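Local coordinates for protein Ta0487 (Thermoplasma acidophilum, PDB 3KBQ), which is of unknown function but belongs to the CinA family and, through this probable molybdopterin-binding domain, may bind a molybdopterin-like ligand, at residues G73-F76 with D77-T80; R93-E96 with D97-A100. All coordinates share one frame; numbering follows the deposited sequence.

Contact 1. Residues G73-F76 with D77-T80; sequences GPTF and DDMT
Asp-78 OD2 is gripped twice by Thr-75, through a hydroxyl bond and a backbone bond that are both weak. Thr-75 OG1 donates to Asp-78 OD2 at 2.8 Å, and Thr-75 N reaches Asp-78 OD2 at 3.3 Å with an N-H...O angle of only 133°. The threonine hydroxyl sits between its own backbone N and carbonyl carbon (chi1 69°), which turns OG1 inward to the carboxylate. In the reverse direction Asp-78 N donates to Thr-75 O at 3.0 Å, closing a type I beta turn over residues 75-78. The turn belongs to the loop that runs from strand 65-69 to helix 80-87 in this probable molybdopterin-binding domain. Lys-117 NZ binds Gly-73 O and Thr-75 O, tying the loop to the chain just beyond helix 113-116. A sulfate ion, probably from the crystallisation liquor, lies beside the Asp-78 carboxylate. An alanine in place of Asp-78 is likely to leave Thr-75 OG1 and N without their carboxylate mate and the turn held mainly by its backbone bond. Asp-78 OD2 also lies 3.0 Å from the carbonyl carbon, Gly-73 C, a close approach that is not a hydrogen bond, and past the turn Met-79 CG rests 3.6 Å from Phe-76 O.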
ATOM      1  N   GLY B  73      15.269   8.688  -9.836  1.00 28.08           N
ATOM      2  CA  GLY B  73      16.088   9.753  -9.308  1.00 26.84           C
ATOM      3  C   GLY B  73      17.550   9.418  -9.490  1.00 26.79           C
ATOM      4  O   GLY B  73      17.894   8.269  -9.814  1.00 25.98           O
ATOM      5  N   PRO B  74      18.421  10.413  -9.275  1.00 26.23           N
ATOM      6  CA  PRO B  74      19.827  10.209  -9.559  1.00 26.08           C
ATOM      7  C   PRO B  74      20.608   9.505  -8.423  1.00 25.98           C
ATOM      8  O   PRO B  74      21.718   9.895  -8.146  1.00 27.20           O
ATOM      9  CB  PRO B  74      20.340  11.656  -9.771  1.00 26.48           C
ATOM     10  CG  PRO B  74      19.577  12.432  -8.816  1.00 25.89           C
ATOM     11  CD  PRO B  74      18.166  11.785  -8.803  1.00 27.09           C
ATOM     12  N   THR B  75      20.058   8.490  -7.754  1.00 24.75           N
ATOM     13  CA  THR B  75      20.821   7.829  -6.679  1.00 23.84           C
ATOM     14  C   THR B  75      20.706   6.329  -6.920  1.00 22.60           C
ATOM     15  O   THR B  75      19.763   5.905  -7.562  1.00 20.39           O
ATOM     16  CB  THR B  75      20.314   8.145  -5.239  1.00 23.80           C
ATOM     17  OG1 THR B  75      19.037   7.535  -5.045  1.00 24.93           O
ATOM     18  CG2 THR B  75      20.221   9.685  -4.939  1.00 25.64           C
ATOM     19  N   PHE B  76      21.680   5.548  -6.446  1.00 21.36           N
ATOM     20  CA  PHE B  76      21.581   4.094  -6.486  1.00 23.04           C
ATOM     21  C   PHE B  76      20.342   3.558  -5.771  1.00 24.48           C
ATOM     22  O   PHE B  76      19.845   2.497  -6.118  1.00 25.92           O
ATOM     23  CB  PHE B  76      22.866   3.457  -5.918  1.00 22.93           C
ATOM     24  CG  PHE B  76      24.075   3.631  -6.828  1.00 23.24           C
ATOM     25  CD1 PHE B  76      24.038   3.168  -8.145  1.00 23.02           C
ATOM     26  CD2 PHE B  76      25.220   4.281  -6.380  1.00 24.18           C
ATOM     27  CE1 PHE B  76      25.163   3.329  -9.009  1.00 25.71           C
ATOM     28  CE2 PHE B  76      26.330   4.441  -7.223  1.00 23.93           C
ATOM     29  CZ  PHE B  76      26.288   3.969  -8.552  1.00 22.41           C
ATOM     30  N   ASP B  77      19.835   4.293  -4.785  1.00 26.06           N
ATOM     31  CA  ASP B  77      18.654   3.876  -4.024  1.00 28.64           C
ATOM     32  C   ASP B  77      17.406   3.931  -4.915  1.00 28.55           C
ATOM     33  O   ASP B  77      16.386   3.336  -4.587  1.00 28.85           O
ATOM     34  CB  ASP B  77      18.456   4.808  -2.805  1.00 29.75           C
ATOM     35  CG  ASP B  77      17.593   4.167  -1.669  1.00 38.32           C
ATOM     36  OD1 ASP B  77      17.807   2.978  -1.310  1.00 41.74           O
ATOM     37  OD2 ASP B  77      16.695   4.868  -1.115  1.00 43.18           O
ATOM     38  N   ASP B  78      17.483   4.656  -6.031  1.00 26.64           N
ATOM     39  CA  ASP B  78      16.331   4.757  -6.950  1.00 26.56           C
ATOM     40  C   ASP B  78      16.320   3.580  -7.947  1.00 25.80           C
ATOM     41  O   ASP B  78      16.974   3.656  -9.008  1.00 25.78           O
ATOM     42  CB  ASP B  78      16.345   6.107  -7.687  1.00 26.15           C
ATOM     43  CG  ASP B  78      16.107   7.290  -6.743  1.00 28.82           C
ATOM     44  OD1 ASP B  78      15.171   7.194  -5.938  1.00 29.94           O
ATOM     45  OD2 ASP B  78      16.894   8.284  -6.757  1.00 30.83           O
ATOM     46  N   MET B  79      15.556   2.535  -7.601  1.00 24.27           N
ATOM     47  CA  MET B  79      15.654   1.206  -8.250  1.00 25.54           C
ATOM     48  C   MET B  79      14.387   0.792  -9.015  1.00 24.16           C
ATOM     49  O   MET B  79      14.303  -0.350  -9.430  1.00 23.94           O
ATOM     50  CB  MET B  79      15.869   0.072  -7.207  1.00 24.15           C
ATOM     51  CG  MET B  79      17.014   0.260  -6.228  1.00 29.12           C
ATOM     52  SD  MET B  79      17.180  -1.194  -5.154  1.00 18.09           S
ATOM     53  CE  MET B  79      18.140  -2.029  -6.263  1.00 23.36           C
ATOM     54  N   THR B  80      13.418   1.695  -9.167  1.00 23.54           N
ATOM     55  CA  THR B  80      12.078   1.301  -9.589  1.00 22.57           C
ATOM     56  C   THR B  80      12.062   0.802 -11.051  1.00 23.24           C
ATOM     57  O   THR B  80      11.505  -0.254 -11.329  1.00 22.29           O
ATOM     58  CB  THR B  80      11.059   2.421  -9.364  1.00 22.61           C
ATOM     59  OG1 THR B  80      10.973   2.677  -7.944  1.00 21.98           O
ATOM     60  CG2 THR B  80       9.643   2.021  -9.926  1.00 22.05           C
TER

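Contact 2. Residues R93-E96 with D97-A100; sequences RIDE and DALA
With CG of Asp-95 swung opposite its backbone N (chi1 173°), the carboxylate reaches forward to Ala-98 N, while Leu-99, its CG likewise anti to its own N, carries its branched end back toward Ile-94 and Glu-96. Asp-95 OD2 accepts from Ala-98 N at 2.6 Å, and the bond is almost straight at 176°. The amide meets the anti side of the carboxylate oxygen, 24° out of its plane. The methyl of Ala-98 lies against the acid as well, its CB 3.3 Å from Asp-95 OD2. Asp-97 brings a second carboxylate close, with its OD2 4.4 Å from Asp-95 OD2; this like charge would tend to raise the proton affinity of both acids, whereas the N-H of Ala-98 and the helix start should favour the charged form of Asp-95.

Two backbone bonds carry the first turn onward. Leu-99 N donates to Asp-95 O at 2.8 Å, and Ala-100 N donates to Glu-96 O at 2.9 Å. On the apolar flank Ile-94 CG2 meets Leu-99 CD2 at 4.0 Å, the two side chains crossing at a slant. Glu-96 runs alongside Leu-99 in the same direction and sets OE1 3.9 Å from Leu-99 CD2. Further out, Leu-99 packs on Leu-111 and Ala-119, while the backbone of Asp-95 bonds to that of Ala-119. Strand 93-94, paired with strand 120-121, thus passes through Asp-95 alone into helix 96-106, and the junction is a classic aspartate N-cap, its side chain taking up the amide three residues on.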
ATOM      1  N   ARG B  93      18.448  -0.789 -21.501  1.00 34.89           N
ATOM      2  CA  ARG B  93      19.382  -0.204 -22.430  1.00 37.00           C
ATOM      3  C   ARG B  93      19.227   1.311 -22.361  1.00 36.63           C
ATOM      4  O   ARG B  93      18.127   1.819 -22.115  1.00 35.83           O
ATOM      5  CB  ARG B  93      19.128  -0.695 -23.871  1.00 37.46           C
ATOM      6  CG  ARG B  93      17.989   0.023 -24.576  1.00 42.15           C
ATOM      7  CD  ARG B  93      17.635  -0.592 -25.934  1.00 49.15           C
ATOM      8  NE  ARG B  93      18.807  -0.743 -26.805  1.00 52.86           N
ATOM      9  CZ  ARG B  93      19.198   0.135 -27.734  1.00 55.60           C
ATOM     10  NH1 ARG B  93      18.513   1.257 -27.950  1.00 56.17           N
ATOM     11  NH2 ARG B  93      20.288  -0.114 -28.459  1.00 56.00           N
ATOM     12  N   ILE B  94      20.341   2.008 -22.582  1.00 36.73           N
ATOM     13  CA  ILE B  94      20.346   3.457 -22.715  1.00 37.33           C
ATOM     14  C   ILE B  94      19.358   3.847 -23.813  1.00 36.73           C
ATOM     15  O   ILE B  94      19.391   3.287 -24.912  1.00 36.56           O
ATOM     16  CB  ILE B  94      21.771   4.021 -23.023  1.00 37.30           C
ATOM     17  CG1 ILE B  94      22.717   3.830 -21.823  1.00 39.06           C
ATOM     18  CG2 ILE B  94      21.709   5.514 -23.416  1.00 38.65           C
ATOM     19  CD1 ILE B  94      24.235   4.083 -22.157  1.00 37.87           C
ATOM     20  N   ASP B  95      18.441   4.747 -23.466  1.00 36.14           N
ATOM     21  CA  ASP B  95      17.619   5.476 -24.419  1.00 36.24           C
ATOM     22  C   ASP B  95      18.322   6.797 -24.708  1.00 35.44           C
ATOM     23  O   ASP B  95      18.507   7.637 -23.810  1.00 34.32           O
ATOM     24  CB  ASP B  95      16.214   5.711 -23.825  1.00 37.05           C
ATOM     25  CG  ASP B  95      15.337   6.626 -24.697  1.00 38.83           C
ATOM     26  OD1 ASP B  95      14.301   6.137 -25.158  1.00 44.16           O
ATOM     27  OD2 ASP B  95      15.645   7.819 -24.905  1.00 40.60           O
ATOM     28  N   GLU B  96      18.719   6.984 -25.968  1.00 35.94           N
ATOM     29  CA  GLU B  96      19.516   8.145 -26.374  1.00 36.36           C
ATOM     30  C   GLU B  96      18.783   9.516 -26.224  1.00 36.67           C
ATOM     31  O   GLU B  96      19.412  10.522 -25.825  1.00 35.42           O
ATOM     32  CB  GLU B  96      20.095   7.952 -27.789  1.00 36.98           C
ATOM     33  CG  GLU B  96      21.033   6.727 -27.983  1.00 37.51           C
ATOM     34  CD  GLU B  96      22.347   6.766 -27.147  1.00 40.13           C
ATOM     35  OE1 GLU B  96      22.744   7.835 -26.613  1.00 36.93           O
ATOM     36  OE2 GLU B  96      23.003   5.697 -27.035  1.00 41.04           O
ATOM     37  N   ASP B  97      17.463   9.544 -26.476  1.00 37.55           N
ATOM     38  CA  ASP B  97      16.671  10.787 -26.281  1.00 38.42           C
ATOM     39  C   ASP B  97      16.687  11.125 -24.796  1.00 37.12           C
ATOM     40  O   ASP B  97      17.010  12.258 -24.410  1.00 37.78           O
ATOM     41  CB  ASP B  97      15.182  10.648 -26.687  1.00 39.98           C
ATOM     42  CG  ASP B  97      14.965  10.077 -28.097  1.00 43.74           C
ATOM     43  OD1 ASP B  97      15.920  10.022 -28.930  1.00 49.05           O
ATOM     44  OD2 ASP B  97      13.793   9.695 -28.376  1.00 47.07           O
ATOM     45  N   ALA B  98      16.350  10.121 -23.981  1.00 35.49           N
ATOM     46  CA  ALA B  98      16.348  10.260 -22.516  1.00 33.90           C
ATOM     47  C   ALA B  98      17.708  10.813 -22.063  1.00 32.91           C
ATOM     48  O   ALA B  98      17.775  11.828 -21.347  1.00 31.28           O
ATOM     49  CB  ALA B  98      16.058   8.914 -21.843  1.00 33.39           C
ATOM     50  N   LEU B  99      18.784  10.159 -22.525  1.00 31.50           N
ATOM     51  CA  LEU B  99      20.140  10.570 -22.149  1.00 31.49           C
ATOM     52  C   LEU B  99      20.410  12.049 -22.509  1.00 32.47           C
ATOM     53  O   LEU B  99      20.857  12.836 -21.660  1.00 30.69           O
ATOM     54  CB  LEU B  99      21.206   9.630 -22.765  1.00 30.18           C
ATOM     55  CG  LEU B  99      22.669   9.975 -22.404  1.00 29.67           C
ATOM     56  CD1 LEU B  99      22.896  10.070 -20.875  1.00 24.72           C
ATOM     57  CD2 LEU B  99      23.644   8.984 -23.038  1.00 25.76           C
ATOM     58  N   ALA B 100      20.123  12.402 -23.767  1.00 33.91           N
ATOM     59  CA  ALA B 100      20.131  13.803 -24.210  1.00 35.88           C
ATOM     60  C   ALA B 100      19.306  14.753 -23.299  1.00 35.90           C
ATOM     61  O   ALA B 100      19.807  15.796 -22.901  1.00 37.06           O
ATOM     62  CB  ALA B 100      19.666  13.913 -25.677  1.00 35.25           C
TER

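In the fold
Contact 1 comes first along the chain, in the loop between strand 65-69 and helix 80-87; contact 2 follows that helix, where strand 93-94 leads to helix 96-106. Their centres are 16 Å apart and their nearest atoms about 12 Å, so the two do not touch. Strand 65-69 lies within the mixed six-stranded sheet, whereas strand 93-94 belongs to a separate two-stranded antiparallel sheet with strand 120-121. The region 113-121 links them indirectly: Lys-117 holds the loop of contact 1, and Ala-119 and Ile-121 bond to the backbone of contact 2. Both fall within the probable molybdopterin-binding domain, contact 1 in a loop leaving its main sheet and contact 2 where the small sheet gives way to a helix.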